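Local coordinates for Lactamase_B domain-containing protein (Pontibacter korlensis, PDB 6XFR) that probably hydrolyses beta-lactam antibiotics to substituted beta-amino acids, with zinc as cofactor, as a class B1 metallo-beta-lactamase, at residues E133-G138 with N145-L150; K154-G159 with K196-S201; L46-W51 with D81-G86. All coordinates share one frame; numbering follows the deposited sequence.

Contacts 1 and 2 belong to one mixed sheet, and contact 3 lies beside it at the zinc site. The centres of contacts 1 and 2 are about 10 Å apart. They are joined where strands 147-150 and 155-159 run side by side: Val148 O lies 2.9 Å from Phe157 N, a probable hydrogen bond. The centre of contact 3 is about 16 Å from each of the others. Val148 CG2 packs on Ile47 CG2 at 3.9 Å, and Ser201 OG probably hydrogen-bonds Lys83 NZ at 3.1 Å. Asp82 in contact 3 binds zinc. Asn145 in contact 1 and Ser201 in contact 2 adjoin other zinc ligands.

Contact 1 of 3, residues E133-G138 with N145-L150; sequences EVYFPG and NVVVYL. With EPE (4-(2-hydroxyethyl)-1-piperazine ethanesulfonic acid), chain M.
Glu133 and Tyr149 form an antiparallel hydrogen-bonded pair. Glu133 N donates to Tyr149 O, and Tyr149 N donates to Glu133 O, each at 2.9 Å. Tyr135 and Val147 are joined in the same two-way manner. Val134 and Val148 lie between them as a non-hydrogen-bonded pair. Here Val148 CA makes a CA-H...O contact with Glu133 O at 3.2 Å.

Val134 and Val148 share one face of the sheet. Val134 CG1 is anti to the backbone N (chi1 -166°) and reaches Val146 CG2 at 4.0 Å. Val146 CG1, anti to the carbonyl carbon, sits at the edge of the Phe136 ring, 4.1 Å from Phe136 CD1. Glu133, Tyr135, Val147 and Tyr149 share the other face. Tyr135 CB meets Val147 CG2 there at 4.1 Å.

Asn145 closes the loop end of the hairpin. Its ND2 donates to Gly138 O at 2.9 Å, through a bent bond (135° at the hydrogen) that approaches the oxygen almost along the C=O axis. At the open end a buffer molecule, EPE, bridges the pair. Tyr149 OH donates to its sulfonate atom O1S at 2.6 Å, while both carboxylate oxygens of Glu133 accept weak bonds from its N4.

Further out, helix 181-191 packs on Pro137 and Val147, and Arg191 makes a cation-pi contact with Tyr135. Asn145 OD1 accepts from Gly140 N and Thr142 N, within the connection between the strands. That connection also carries the zinc ligand His141.

The amide of Asn145 is thus used at both ends, which fixes its rotation. It ties the connection that carries His141 to the backbone at Gly138 by neutral hydrogen bonds. At the EPE end a neutral phenol meets a probably charged sulfonate, and a probably charged carboxylate lies by the piperazine N4, weakly bonded.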
loop_
_atom_site.group_PDB
_atom_site.type_symbol
_atom_site.label_atom_id
_atom_site.label_comp_id
_atom_site.label_asym_id
_atom_site.label_seq_id
_atom_site.Cartn_x
_atom_site.Cartn_y
_atom_site.Cartn_z
ATOM N N GLU B 133 12.224 -5.491 15.583
ATOM C CA GLU B 133 11.713 -5.533 16.941
ATOM C C GLU B 133 10.491 -6.420 16.934
ATOM O O GLU B 133 9.697 -6.378 15.993
ATOM C CB GLU B 133 11.355 -4.145 17.433
ATOM C CG GLU B 133 12.561 -3.228 17.412
ATOM C CD GLU B 133 12.251 -1.778 17.784
ATOM O OE1 GLU B 133 11.056 -1.429 17.942
ATOM O OE2 GLU B 133 13.218 -0.990 17.933
ATOM N N VAL B 134 10.378 -7.291 17.918
ATOM C CA VAL B 134 9.166 -8.071 18.069
ATOM C C VAL B 134 8.538 -7.658 19.387
ATOM O O VAL B 134 9.247 -7.400 20.361
ATOM C CB VAL B 134 9.446 -9.580 17.959
ATOM C CG1 VAL B 134 8.138 -10.358 17.784
ATOM C CG2 VAL B 134 10.300 -9.808 16.748
ATOM N N TYR B 135 7.224 -7.488 19.400
ATOM C CA TYR B 135 6.601 -6.896 20.580
ATOM C C TYR B 135 5.234 -7.512 20.844
ATOM O O TYR B 135 4.507 -7.871 19.908
ATOM C CB TYR B 135 6.468 -5.378 20.436
ATOM C CG TYR B 135 5.704 -4.700 21.570
ATOM C CD1 TYR B 135 6.262 -4.556 22.828
ATOM C CD2 TYR B 135 4.438 -4.208 21.369
ATOM C CE1 TYR B 135 5.580 -3.930 23.851
ATOM C CE2 TYR B 135 3.757 -3.583 22.371
ATOM C CZ TYR B 135 4.328 -3.440 23.617
ATOM O OH TYR B 135 3.605 -2.801 24.616
ATOM N N PHE B 136 4.926 -7.669 22.130
ATOM C CA PHE B 136 3.659 -8.232 22.579
ATOM C C PHE B 136 2.834 -7.129 23.198
ATOM O O PHE B 136 3.178 -6.669 24.294
ATOM C CB PHE B 136 3.870 -9.357 23.600
ATOM C CG PHE B 136 2.582 -9.953 24.099
ATOM C CD1 PHE B 136 1.748 -10.660 23.227
ATOM C CD2 PHE B 136 2.177 -9.772 25.434
ATOM C CE1 PHE B 136 0.555 -11.191 23.689
ATOM C CE2 PHE B 136 0.990 -10.292 25.901
ATOM C CZ PHE B 136 0.176 -11.008 25.044
ATOM N N PRO B 137 1.783 -6.644 22.539
ATOM C CA PRO B 137 0.950 -5.573 23.113
ATOM C C PRO B 137 -0.210 -6.067 23.959
ATOM O O PRO B 137 -0.908 -5.245 24.561
ATOM C CB PRO B 137 0.438 -4.849 21.867
ATOM C CG PRO B 137 0.363 -5.913 20.822
ATOM C CD PRO B 137 1.474 -6.892 21.113
ATOM N N GLY B 138 -0.426 -7.373 24.019
ATOM C CA GLY B 138 -1.562 -7.950 24.707
ATOM C C GLY B 138 -2.433 -8.781 23.778
ATOM O O GLY B 138 -2.295 -8.766 22.553
ATOM N N ASN B 145 -0.899 -12.897 20.008
ATOM C CA ASN B 145 -0.485 -12.169 18.808
ATOM C C ASN B 145 0.651 -11.184 19.099
ATOM O O ASN B 145 0.582 -10.405 20.054
ATOM C CB ASN B 145 -1.664 -11.403 18.189
ATOM C CG ASN B 145 -2.526 -10.669 19.205
ATOM O OD1 ASN B 145 -3.608 -11.122 19.534
ATOM N ND2 ASN B 145 -2.023 -9.576 19.742
ATOM N N VAL B 146 1.689 -11.186 18.253
ATOM C CA VAL B 146 2.778 -10.212 18.370
ATOM C C VAL B 146 2.863 -9.373 17.102
ATOM O O VAL B 146 2.466 -9.793 16.013
ATOM C CB VAL B 146 4.164 -10.843 18.659
ATOM C CG1 VAL B 146 4.268 -11.245 20.088
ATOM C CG2 VAL B 146 4.478 -12.001 17.720
ATOM N N VAL B 147 3.436 -8.185 17.249
ATOM C CA VAL B 147 3.719 -7.349 16.094
ATOM C C VAL B 147 5.235 -7.309 15.885
ATOM O O VAL B 147 6.024 -7.751 16.727
ATOM C CB VAL B 147 3.114 -5.926 16.223
ATOM C CG1 VAL B 147 1.643 -5.972 16.548
ATOM C CG2 VAL B 147 3.871 -5.048 17.230
ATOM N N VAL B 148 5.630 -6.840 14.702
ATOM C CA VAL B 148 7.024 -6.700 14.283
ATOM C C VAL B 148 7.188 -5.296 13.732
ATOM O O VAL B 148 6.387 -4.861 12.902
ATOM C CB VAL B 148 7.426 -7.733 13.208
ATOM C CG1 VAL B 148 8.855 -7.544 12.794
ATOM C CG2 VAL B 148 7.179 -9.140 13.704
ATOM N N TYR B 149 8.197 -4.583 14.202
ATOM C CA TYR B 149 8.447 -3.224 13.772
ATOM C C TYR B 149 9.825 -3.186 13.152
ATOM O O TYR B 149 10.756 -3.826 13.660
ATOM C CB TYR B 149 8.349 -2.210 14.915
ATOM C CG TYR B 149 8.371 -0.734 14.467
ATOM C CD1 TYR B 149 7.407 -0.225 13.556
ATOM C CD2 TYR B 149 9.347 0.159 14.966
ATOM C CE1 TYR B 149 7.412 1.109 13.160
ATOM C CE2 TYR B 149 9.349 1.507 14.579
ATOM C CZ TYR B 149 8.378 1.958 13.671
ATOM O OH TYR B 149 8.394 3.259 13.286
ATOM N N LEU B 150 9.916 -2.528 11.988
ATOM C CA LEU B 150 11.182 -2.135 11.393
ATOM C C LEU B 150 11.380 -0.657 11.724
ATOM O O LEU B 150 10.717 0.200 11.111
ATOM C CB LEU B 150 11.171 -2.362 9.874
ATOM C CG LEU B 150 10.539 -3.648 9.305
ATOM C CD1 LEU B 150 10.857 -3.892 7.841
ATOM C CD2 LEU B 150 10.988 -4.847 10.108
HETATM N N1 EPE M . 10.944 2.754 18.849
HETATM C C2 EPE M . 10.017 1.672 19.236
HETATM C C3 EPE M . 10.483 0.925 20.483
HETATM N N4 EPE M . 11.880 0.543 20.409
HETATM C C5 EPE M . 12.803 1.513 19.833
HETATM C C6 EPE M . 12.274 2.198 18.578
HETATM C C7 EPE M . 12.400 -0.396 21.402
HETATM C C8 EPE M . 13.604 -1.183 20.881
HETATM O O8 EPE M . 14.264 -1.911 21.903
HETATM C C9 EPE M . 10.411 3.305 17.600
HETATM C C10 EPE M . 9.840 4.712 17.747
HETATM S S EPE M . 9.044 5.291 16.223
HETATM O O1S EPE M . 9.685 4.816 14.974
HETATM O O2S EPE M . 9.134 6.748 16.240
HETATM O O3S EPE M . 7.637 4.904 16.281
#

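Contact 2 of 3, residues K154-G159 with K196-S201; sequences KILFGG and KVVVPS
Phe157 CG stands anti to the backbone N (chi1 180°), and Val199 CG1 does the same (chi1 -169°). The ring therefore runs obliquely across the valine, with Phe157 CD1 3.7 Å from Val199 CB. Gly159 N lies over the centre of one ring face. Ile155 joins this side of the sheet through its CG1, 4.3 Å from Val197 CG2. On the other side Leu156 CD2 meets Val198 CG2 at 4.2 Å.

The strands are parallel, and their backbone bonds alternate. Leu156 N donates to Val197 O in a nearly straight bond (176° at the hydrogen). Leu156 O then accepts from Val199 N at 2.8 Å, and Val199 O accepts from Gly158 N at 3.0 Å. At the start Lys154 O takes Lys196 N at 2.8 Å and, weakly, Val197 N. At the end Ser201 N makes a weak bond to Gly159 O. The polar partner of Ser201 OG lies outside, probably Lys83 NZ.

Lys154 and Ile155 both face Leu150, as in a G1 beta bulge. Strand 147-150 flanks strand 155-159 on its other edge, where Val147 and Tyr149 touch Leu156. Strands 155-159 and 197-200 belong to a beta-alpha-beta unit through helix 181-191. Leu210 of helix 209-217 packs on Val198 and Pro200, on the outermost strand of the sheet within this chain.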
loop_
_atom_site.group_PDB
_atom_site.type_symbol
_atom_site.label_atom_id
_atom_site.label_comp_id
_atom_site.label_asym_id
_atom_site.label_seq_id
_atom_site.Cartn_x
_atom_site.Cartn_y
_atom_site.Cartn_z
ATOM N N LYS B 154 10.447 2.342 9.368
ATOM C CA LYS B 154 9.228 2.712 10.105
ATOM C C LYS B 154 7.989 1.990 9.565
ATOM O O LYS B 154 6.939 2.587 9.309
ATOM C CB LYS B 154 9.032 4.230 10.107
ATOM C CG LYS B 154 10.267 4.996 10.548
ATOM C CD LYS B 154 9.913 6.071 11.547
ATOM C CE LYS B 154 11.151 6.649 12.165
ATOM N NZ LYS B 154 11.458 7.936 11.474
ATOM N N ILE B 155 8.105 0.674 9.457
ATOM C CA ILE B 155 7.050 -0.199 8.972
ATOM C C ILE B 155 6.586 -1.080 10.131
ATOM O O ILE B 155 7.398 -1.785 10.747
ATOM C CB ILE B 155 7.556 -1.063 7.808
ATOM C CG1 ILE B 155 7.889 -0.196 6.590
ATOM C CG2 ILE B 155 6.525 -2.150 7.461
ATOM C CD1 ILE B 155 8.139 -0.988 5.291
ATOM N N LEU B 156 5.288 -1.058 10.417
ATOM C CA LEU B 156 4.723 -1.857 11.496
ATOM C C LEU B 156 3.822 -2.939 10.913
ATOM O O LEU B 156 2.822 -2.636 10.256
ATOM C CB LEU B 156 3.938 -0.988 12.470
ATOM C CG LEU B 156 3.129 -1.828 13.449
ATOM C CD1 LEU B 156 4.046 -2.501 14.458
ATOM C CD2 LEU B 156 2.031 -0.962 14.139
ATOM N N PHE B 157 4.190 -4.191 11.130
ATOM C CA PHE B 157 3.371 -5.343 10.754
ATOM C C PHE B 157 2.532 -5.782 11.952
ATOM O O PHE B 157 3.087 -6.172 12.990
ATOM C CB PHE B 157 4.226 -6.511 10.291
ATOM C CG PHE B 157 3.431 -7.691 9.914
ATOM C CD1 PHE B 157 2.751 -7.717 8.698
ATOM C CD2 PHE B 157 3.341 -8.776 10.755
ATOM C CE1 PHE B 157 1.985 -8.811 8.318
ATOM C CE2 PHE B 157 2.573 -9.879 10.383
ATOM C CZ PHE B 157 1.898 -9.891 9.146
ATOM N N GLY B 158 1.211 -5.656 11.821
ATOM C CA GLY B 158 0.253 -5.931 12.873
ATOM C C GLY B 158 -0.527 -7.221 12.753
ATOM O O GLY B 158 -1.379 -7.479 13.602
ATOM N N GLY B 159 -0.336 -7.996 11.692
ATOM C CA GLY B 159 -1.011 -9.276 11.548
ATOM C C GLY B 159 -2.507 -9.154 11.717
ATOM O O GLY B 159 -3.104 -8.117 11.391
ATOM N N LYS B 196 5.124 4.680 9.552
ATOM C CA LYS B 196 4.650 5.196 8.271
ATOM C C LYS B 196 3.691 4.244 7.579
ATOM O O LYS B 196 2.704 4.683 6.991
ATOM C CB LYS B 196 5.827 5.485 7.343
ATOM C CG LYS B 196 6.774 6.548 7.823
ATOM C CD LYS B 196 7.551 7.106 6.667
ATOM C CE LYS B 196 8.823 6.353 6.353
ATOM N NZ LYS B 196 9.418 6.862 5.066
ATOM N N VAL B 197 3.959 2.948 7.622
ATOM C CA VAL B 197 3.102 1.921 7.034
ATOM C C VAL B 197 2.696 0.964 8.148
ATOM O O VAL B 197 3.525 0.623 9.006
ATOM C CB VAL B 197 3.794 1.125 5.901
ATOM C CG1 VAL B 197 2.774 0.284 5.131
ATOM C CG2 VAL B 197 4.575 2.014 4.978
ATOM N N VAL B 198 1.421 0.554 8.140
ATOM C CA VAL B 198 0.881 -0.471 9.039
ATOM C C VAL B 198 0.274 -1.589 8.197
ATOM O O VAL B 198 -0.633 -1.335 7.390
ATOM C CB VAL B 198 -0.158 0.122 9.993
ATOM C CG1 VAL B 198 -0.833 -0.995 10.835
ATOM C CG2 VAL B 198 0.505 1.224 10.850
ATOM N N VAL B 199 0.780 -2.806 8.350
ATOM C CA VAL B 199 0.372 -3.901 7.460
ATOM C C VAL B 199 -0.573 -4.820 8.227
ATOM O O VAL B 199 -0.154 -5.455 9.202
ATOM C CB VAL B 199 1.558 -4.674 6.892
ATOM C CG1 VAL B 199 1.034 -5.587 5.793
ATOM C CG2 VAL B 199 2.604 -3.712 6.355
ATOM N N PRO B 200 -1.830 -4.919 7.830
ATOM C CA PRO B 200 -2.743 -5.902 8.412
ATOM C C PRO B 200 -2.603 -7.245 7.705
ATOM O O PRO B 200 -1.883 -7.402 6.720
ATOM C CB PRO B 200 -4.117 -5.290 8.139
ATOM C CG PRO B 200 -3.926 -4.611 6.816
ATOM C CD PRO B 200 -2.481 -4.095 6.802
ATOM N N SER B 201 -3.358 -8.216 8.192
ATOM C CA SER B 201 -3.240 -9.516 7.564
ATOM C C SER B 201 -4.171 -9.683 6.381
ATOM O O SER B 201 -3.778 -10.275 5.376
ATOM C CB SER B 201 -3.527 -10.620 8.580
ATOM O OG SER B 201 -2.327 -10.963 9.201
#

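Contact 3 of 3, residues L46-W51 with D81-G86; sequences LIDTGW and DDKLGG. With ZN (zinc ion), chain O; SO4 (sulfate ion), chain X.
Trp51 and Asp82 meet in a CH-pi contact where the loop after strand 43-47 passes the short helix 81-84. Asp82 CB lies over the five-membered ring of Trp51, 3.6 Å from its centroid and 15° off the ring normal. Asp82 CG lies between the backbone N and the carbonyl carbon (chi1 71°), which turns the carboxylate from the indole to the zinc; its plane is 63° from that of the ring. Asp82 OD2 binds a zinc ion at 2.2 Å; Cys160, His202 and a water also bind this metal.

Thr49 joins the two backbones. Its N donates to Lys83 O at 3.3 Å, from above the carbonyl plane. Its OG1 accepts from Gly86 N at 3.1 Å and donates to Gly50 O. Gly86 is the N-cap of the next helix, 87-91, so Thr49 fastens the turn between the two helices.

The Lys83 chain bends twice beside Asp48; a salt bridge between Lys83 NZ and Asp48 OD1 is doubtful, since both are crowded in the model. Lys83 NZ probably also bonds Ser33 OG.

With His78 and His80, which bind the other zinc with His141, Asp82 makes the HxHxD motif of the metallo-beta-lactamase fold.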
loop_
_atom_site.group_PDB
_atom_site.type_symbol
_atom_site.label_atom_id
_atom_site.label_comp_id
_atom_site.label_asym_id
_atom_site.label_seq_id
_atom_site.Cartn_x
_atom_site.Cartn_y
_atom_site.Cartn_z
ATOM N N LEU B 46 11.755 -13.894 7.198
ATOM C CA LEU B 46 10.390 -14.264 6.881
ATOM C C LEU B 46 9.534 -13.895 8.080
ATOM O O LEU B 46 9.810 -14.334 9.197
ATOM C CB LEU B 46 10.310 -15.760 6.600
ATOM C CG LEU B 46 9.266 -16.198 5.619
ATOM C CD1 LEU B 46 9.281 -15.208 4.473
ATOM C CD2 LEU B 46 9.654 -17.570 5.185
ATOM N N ILE B 47 8.587 -13.004 7.880
ATOM C CA ILE B 47 7.596 -12.692 8.900
ATOM C C ILE B 47 6.289 -13.299 8.416
ATOM O O ILE B 47 5.670 -12.785 7.472
ATOM C CB ILE B 47 7.479 -11.185 9.171
ATOM C CG1 ILE B 47 8.856 -10.599 9.490
ATOM C CG2 ILE B 47 6.509 -10.928 10.326
ATOM C CD1 ILE B 47 9.514 -11.236 10.632
ATOM N N ASP B 48 5.877 -14.384 9.084
ATOM C CA ASP B 48 4.761 -15.230 8.679
ATOM C C ASP B 48 5.142 -16.198 7.567
ATOM O O ASP B 48 5.946 -15.873 6.684
ATOM C CB ASP B 48 3.561 -14.411 8.218
ATOM C CG ASP B 48 2.759 -13.884 9.371
ATOM O OD1 ASP B 48 1.782 -13.149 9.113
ATOM O OD2 ASP B 48 3.123 -14.196 10.536
ATOM N N THR B 49 4.574 -17.397 7.630
ATOM C CA THR B 49 4.649 -18.359 6.554
ATOM C C THR B 49 3.506 -18.079 5.592
ATOM O O THR B 49 2.621 -17.273 5.866
ATOM C CB THR B 49 4.552 -19.778 7.120
ATOM O OG1 THR B 49 3.302 -19.905 7.824
ATOM C CG2 THR B 49 5.707 -20.069 8.074
ATOM N N GLY B 50 3.480 -18.783 4.477
ATOM C CA GLY B 50 2.295 -18.763 3.656
ATOM C C GLY B 50 1.105 -19.311 4.423
ATOM O O GLY B 50 1.190 -19.831 5.530
ATOM N N TRP B 51 -0.046 -19.186 3.798
ATOM C CA TRP B 51 -1.273 -19.705 4.371
ATOM C C TRP B 51 -1.329 -21.200 4.060
ATOM O O TRP B 51 -2.146 -21.687 3.279
ATOM C CB TRP B 51 -2.445 -18.939 3.786
ATOM C CG TRP B 51 -3.636 -19.063 4.545
ATOM C CD1 TRP B 51 -3.850 -19.918 5.563
ATOM C CD2 TRP B 51 -4.837 -18.315 4.368
ATOM N NE1 TRP B 51 -5.121 -19.757 6.046
ATOM C CE2 TRP B 51 -5.749 -18.772 5.332
ATOM C CE3 TRP B 51 -5.225 -17.299 3.495
ATOM C CZ2 TRP B 51 -7.033 -18.258 5.444
ATOM C CZ3 TRP B 51 -6.500 -16.788 3.602
ATOM C CH2 TRP B 51 -7.390 -17.269 4.568
ATOM N N ASP B 81 -3.203 -20.968 11.410
ATOM C CA ASP B 81 -2.662 -21.536 10.179
ATOM C C ASP B 81 -2.258 -20.451 9.188
ATOM O O ASP B 81 -1.257 -20.601 8.474
ATOM C CB ASP B 81 -3.678 -22.495 9.553
ATOM C CG ASP B 81 -3.518 -23.954 10.036
ATOM O OD1 ASP B 81 -4.340 -24.802 9.628
ATOM O OD2 ASP B 81 -2.588 -24.261 10.819
ATOM N N ASP B 82 -3.013 -19.340 9.136
ATOM C CA ASP B 82 -2.745 -18.279 8.157
ATOM C C ASP B 82 -1.420 -17.573 8.409
ATOM O O ASP B 82 -0.825 -17.072 7.457
ATOM C CB ASP B 82 -3.911 -17.264 8.094
ATOM C CG ASP B 82 -4.032 -16.368 9.342
ATOM O OD1 ASP B 82 -3.722 -16.803 10.464
ATOM O OD2 ASP B 82 -4.500 -15.220 9.219
ATOM N N LYS B 83 -0.909 -17.567 9.640
ATOM C CA LYS B 83 0.411 -17.007 9.909
ATOM C C LYS B 83 1.479 -18.053 10.209
ATOM O O LYS B 83 2.666 -17.700 10.252
ATOM C CB LYS B 83 0.359 -16.007 11.083
ATOM C CG LYS B 83 -0.800 -14.966 11.001
ATOM C CD LYS B 83 -0.537 -13.777 10.064
ATOM C CE LYS B 83 -0.981 -14.116 8.632
ATOM N NZ LYS B 83 -0.766 -13.092 7.568
ATOM N N LEU B 84 1.114 -19.333 10.370
ATOM C CA LEU B 84 2.097 -20.332 10.798
ATOM C C LEU B 84 1.927 -21.710 10.158
ATOM O O LEU B 84 2.794 -22.565 10.366
ATOM C CB LEU B 84 2.025 -20.473 12.329
ATOM C CG LEU B 84 2.584 -21.684 13.048
ATOM C CD1 LEU B 84 4.073 -21.495 13.326
ATOM C CD2 LEU B 84 1.801 -21.882 14.320
ATOM N N GLY B 85 0.888 -21.935 9.342
ATOM C CA GLY B 85 0.610 -23.223 8.745
ATOM C C GLY B 85 1.605 -23.685 7.694
ATOM O O GLY B 85 1.450 -24.783 7.150
ATOM N N GLY B 86 2.608 -22.870 7.377
ATOM C CA GLY B 86 3.632 -23.303 6.456
ATOM C C GLY B 86 4.942 -23.556 7.184
ATOM O O GLY B 86 5.997 -23.649 6.550
HETATM ZN ZN ZN O . -6.020 -14.004 10.333
HETATM S S SO4 X . -7.381 -18.604 10.260
HETATM O O1 SO4 X . -6.763 -17.335 10.659
HETATM O O2 SO4 X . -8.524 -18.283 9.387
HETATM O O3 SO4 X . -7.818 -19.320 11.455
HETATM O O4 SO4 X . -6.434 -19.489 9.577
HETATM O O HOH W 1 -8.058 -13.117 10.961
#